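Local coordinates for protein putative phosphatase (Bacteroides thetaiotaomicron, PDB 3KYA) that is a putative phosphatase whose cellular role is not established, and which binds zinc ions and carries an IPT/TIG domain, at residues Asn351-Gly360 / Val365-Asn373. Residues are numbered along the deposited sequence; the frame is centred on the assembly and turned at random.
Sequences NFVGGYKQSG and VGTEARMNN
Val353-Gly354 and Gly366-Thr367 run close together, joined by a hydrogen bond from Gly354 N to Gly366 O (3.1 Å), while near the far end Gly360 N hydrogen-bonds to Met371 O (3.0 Å). Ala369 N reaches Gly366 O from the opposite face of that carbonyl. Between the two bonds, a water accepts from Gly355 N and Met371 N and probably donates to Gln358 O, bridging the segments. Arg370 folds back at chi2 (-71°), which carries NH1 to Thr367 O and Ala369 O (2.8 Å each), both close to the guanidinium plane. Gly355 CA lies over one face of this group, 3.4 Å from NH1, where a side-chain carbon would clash. The amide of Gln358 is turned 77° from the guanidinium plane, with OE1 3.1 Å from Arg370 NH2 but poorly angled for a hydrogen bond. A leucine in place of Arg370 would probably leave the carbonyls of Thr367 and Ala369 without their shared donor. The selenomethionine Met371 bends at chi3 (68°), bringing CE against Val353 CG2 and Gly354 CA (3.9 Å each), beside Phe334. The contact closes the connection between strands 345-352 and 374-381, last and first of successive four-stranded antiparallel sheets, as in beta-propeller blade-to-blade links.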
loop_
_atom_site.group_PDB
_atom_site.type_symbol
_atom_site.label_atom_id
_atom_site.label_comp_id
_atom_site.label_asym_id
_atom_site.label_seq_id
_atom_site.Cartn_x
_atom_site.Cartn_y
_atom_site.Cartn_z
ATOM N N ASN A 351 4.062 -22.928 -1.716
ATOM C CA ASN A 351 4.658 -21.834 -0.953
ATOM C C ASN A 351 3.973 -20.514 -1.312
ATOM O O ASN A 351 3.786 -20.197 -2.476
ATOM C CB ASN A 351 6.174 -21.775 -1.157
ATOM C CG ASN A 351 6.878 -23.027 -0.657
ATOM O OD1 ASN A 351 6.238 -24.027 -0.339
ATOM N ND2 ASN A 351 8.209 -22.985 -0.612
ATOM N N PHE A 352 3.563 -19.765 -0.290
ATOM C CA PHE A 352 2.814 -18.511 -0.476
ATOM C C PHE A 352 3.574 -17.259 -0.016
ATOM O O PHE A 352 3.895 -16.400 -0.843
ATOM C CB PHE A 352 1.434 -18.646 0.213
ATOM C CG PHE A 352 0.558 -17.413 0.088
ATOM C CD1 PHE A 352 0.273 -16.862 -1.157
ATOM C CD2 PHE A 352 -0.003 -16.827 1.216
ATOM C CE1 PHE A 352 -0.529 -15.723 -1.265
ATOM C CE2 PHE A 352 -0.793 -15.684 1.110
ATOM C CZ PHE A 352 -1.065 -15.145 -0.123
ATOM N N VAL A 353 3.852 -17.133 1.282
ATOM C CA VAL A 353 4.604 -15.978 1.797
ATOM C C VAL A 353 5.658 -16.424 2.801
ATOM O O VAL A 353 5.457 -17.391 3.530
ATOM C CB VAL A 353 3.701 -14.911 2.457
ATOM C CG1 VAL A 353 2.804 -14.225 1.414
ATOM C CG2 VAL A 353 2.874 -15.533 3.591
ATOM N N GLY A 354 6.781 -15.708 2.832
ATOM C CA GLY A 354 7.883 -16.042 3.719
ATOM C C GLY A 354 8.918 -16.900 3.008
ATOM O O GLY A 354 8.644 -17.467 1.941
ATOM N N GLY A 355 10.101 -16.996 3.615
ATOM C CA GLY A 355 11.202 -17.786 3.093
ATOM C C GLY A 355 11.353 -19.149 3.740
ATOM O O GLY A 355 11.568 -19.256 4.935
ATOM N N TYR A 356 11.212 -20.183 2.918
ATOM C CA TYR A 356 11.415 -21.583 3.285
ATOM C C TYR A 356 12.699 -21.769 4.110
ATOM O O TYR A 356 13.798 -21.624 3.582
ATOM C CB TYR A 356 11.489 -22.397 1.975
ATOM C CG TYR A 356 11.884 -23.854 2.080
ATOM C CD1 TYR A 356 10.946 -24.833 2.359
ATOM C CD2 TYR A 356 13.194 -24.260 1.813
ATOM C CE1 TYR A 356 11.304 -26.181 2.430
ATOM C CE2 TYR A 356 13.563 -25.602 1.883
ATOM C CZ TYR A 356 12.612 -26.557 2.188
ATOM O OH TYR A 356 12.962 -27.886 2.261
ATOM N N LYS A 357 12.545 -22.083 5.400
ATOM C CA LYS A 357 13.676 -22.310 6.318
ATOM C C LYS A 357 14.612 -21.101 6.465
ATOM O O LYS A 357 15.800 -21.262 6.773
ATOM C CB LYS A 357 14.503 -23.544 5.897
ATOM C CG LYS A 357 13.678 -24.796 5.656
ATOM C CD LYS A 357 14.526 -26.042 5.409
ATOM C CE LYS A 357 15.279 -26.468 6.664
ATOM N NZ LYS A 357 15.925 -27.818 6.549
ATOM N N GLN A 358 14.085 -19.899 6.260
ATOM C CA GLN A 358 14.876 -18.676 6.354
ATOM C C GLN A 358 14.182 -17.647 7.243
ATOM O O GLN A 358 13.358 -16.876 6.772
ATOM C CB GLN A 358 15.098 -18.096 4.951
ATOM C CG GLN A 358 15.768 -19.083 3.993
ATOM C CD GLN A 358 15.563 -18.739 2.521
ATOM O OE1 GLN A 358 15.881 -17.629 2.070
ATOM N NE2 GLN A 358 15.064 -19.720 1.749
ATOM N N SER A 359 14.522 -17.644 8.530
ATOM C CA SER A 359 13.959 -16.681 9.467
ATOM C C SER A 359 14.444 -15.259 9.185
ATOM O O SER A 359 15.550 -15.053 8.679
ATOM C CB SER A 359 14.325 -17.047 10.908
ATOM O OG SER A 359 15.721 -16.995 11.130
ATOM N N GLY A 360 13.608 -14.281 9.518
ATOM C CA GLY A 360 13.968 -12.874 9.368
ATOM C C GLY A 360 12.796 -11.948 9.642
ATOM O O GLY A 360 11.757 -12.375 10.132
ATOM N N VAL A 365 6.722 -8.935 -0.869
ATOM C CA VAL A 365 5.712 -9.734 -1.556
ATOM C C VAL A 365 6.115 -11.196 -1.625
ATOM O O VAL A 365 7.272 -11.524 -1.913
ATOM C CB VAL A 365 5.510 -9.226 -3.027
ATOM C CG1 VAL A 365 4.430 -10.045 -3.755
ATOM C CG2 VAL A 365 5.160 -7.757 -3.038
ATOM N N GLY A 366 5.152 -12.077 -1.392
ATOM C CA GLY A 366 5.367 -13.517 -1.513
ATOM C C GLY A 366 6.545 -14.102 -0.752
ATOM O O GLY A 366 6.740 -13.802 0.433
ATOM N N THR A 367 7.340 -14.923 -1.443
ATOM C CA THR A 367 8.493 -15.606 -0.841
ATOM C C THR A 367 9.720 -14.709 -0.598
ATOM O O THR A 367 10.776 -15.204 -0.189
ATOM C CB THR A 367 8.848 -16.881 -1.636
ATOM O OG1 THR A 367 9.125 -16.528 -2.993
ATOM C CG2 THR A 367 7.673 -17.872 -1.576
ATOM N N GLU A 368 9.592 -13.410 -0.879
ATOM C CA GLU A 368 10.643 -12.438 -0.569
ATOM C C GLU A 368 10.422 -11.859 0.841
ATOM O O GLU A 368 11.318 -11.243 1.411
ATOM C CB GLU A 368 10.684 -11.312 -1.605
ATOM C CG GLU A 368 11.067 -11.769 -3.010
ATOM C CD GLU A 368 12.462 -12.368 -3.076
ATOM O OE1 GLU A 368 13.315 -12.008 -2.239
ATOM O OE2 GLU A 368 12.710 -13.196 -3.977
ATOM N N ALA A 369 9.222 -12.049 1.395
ATOM C CA ALA A 369 8.919 -11.594 2.749
ATOM C C ALA A 369 9.675 -12.507 3.718
ATOM O O ALA A 369 10.031 -13.654 3.377
ATOM C CB ALA A 369 7.393 -11.622 3.033
ATOM N N ARG A 370 9.953 -11.990 4.907
ATOM C CA ARG A 370 10.603 -12.757 5.942
ATOM C C ARG A 370 9.843 -12.602 7.256
ATOM O O ARG A 370 9.367 -11.516 7.577
ATOM C CB ARG A 370 12.058 -12.309 6.099
ATOM C CG ARG A 370 12.923 -12.619 4.874
ATOM C CD ARG A 370 13.196 -14.115 4.739
ATOM N NE ARG A 370 14.025 -14.434 3.567
ATOM C CZ ARG A 370 13.566 -14.693 2.341
ATOM N NH1 ARG A 370 12.270 -14.675 2.060
ATOM N NH2 ARG A 370 14.424 -14.977 1.372
HETATM N N MSE A 371 9.739 -13.709 7.984
HETATM C CA MSE A 371 9.068 -13.768 9.276
HETATM C C MSE A 371 9.865 -14.719 10.184
HETATM O O MSE A 371 10.845 -15.331 9.752
HETATM C CB MSE A 371 7.620 -14.212 9.090
HETATM C CG MSE A 371 7.478 -15.545 8.360
HETATM SE SE MSE A 371 5.670 -15.946 7.749
HETATM C CE MSE A 371 5.386 -14.619 6.375
ATOM N N ASN A 372 9.467 -14.842 11.446
ATOM C CA ASN A 372 10.231 -15.641 12.382
ATOM C C ASN A 372 9.305 -16.262 13.435
ATOM O O ASN A 372 8.911 -15.599 14.394
ATOM C CB ASN A 372 11.314 -14.762 13.009
ATOM C CG ASN A 372 12.361 -15.553 13.745
ATOM O OD1 ASN A 372 12.178 -16.734 14.031
ATOM N ND2 ASN A 372 13.480 -14.905 14.057
ATOM N N ASN A 373 9.014 -17.550 13.239
ATOM C CA ASN A 373 8.089 -18.309 14.100
ATOM C C ASN A 373 6.669 -17.748 13.988
ATOM O O ASN A 373 6.124 -17.206 14.970
ATOM C CB ASN A 373 8.516 -18.366 15.588
ATOM C CG ASN A 373 9.636 -19.354 15.859
ATOM O OD1 ASN A 373 9.419 -20.390 16.493
ATOM N ND2 ASN A 373 10.831 -19.037 15.400
HETATM O O HOH W 1 10.659 -16.121 6.448
#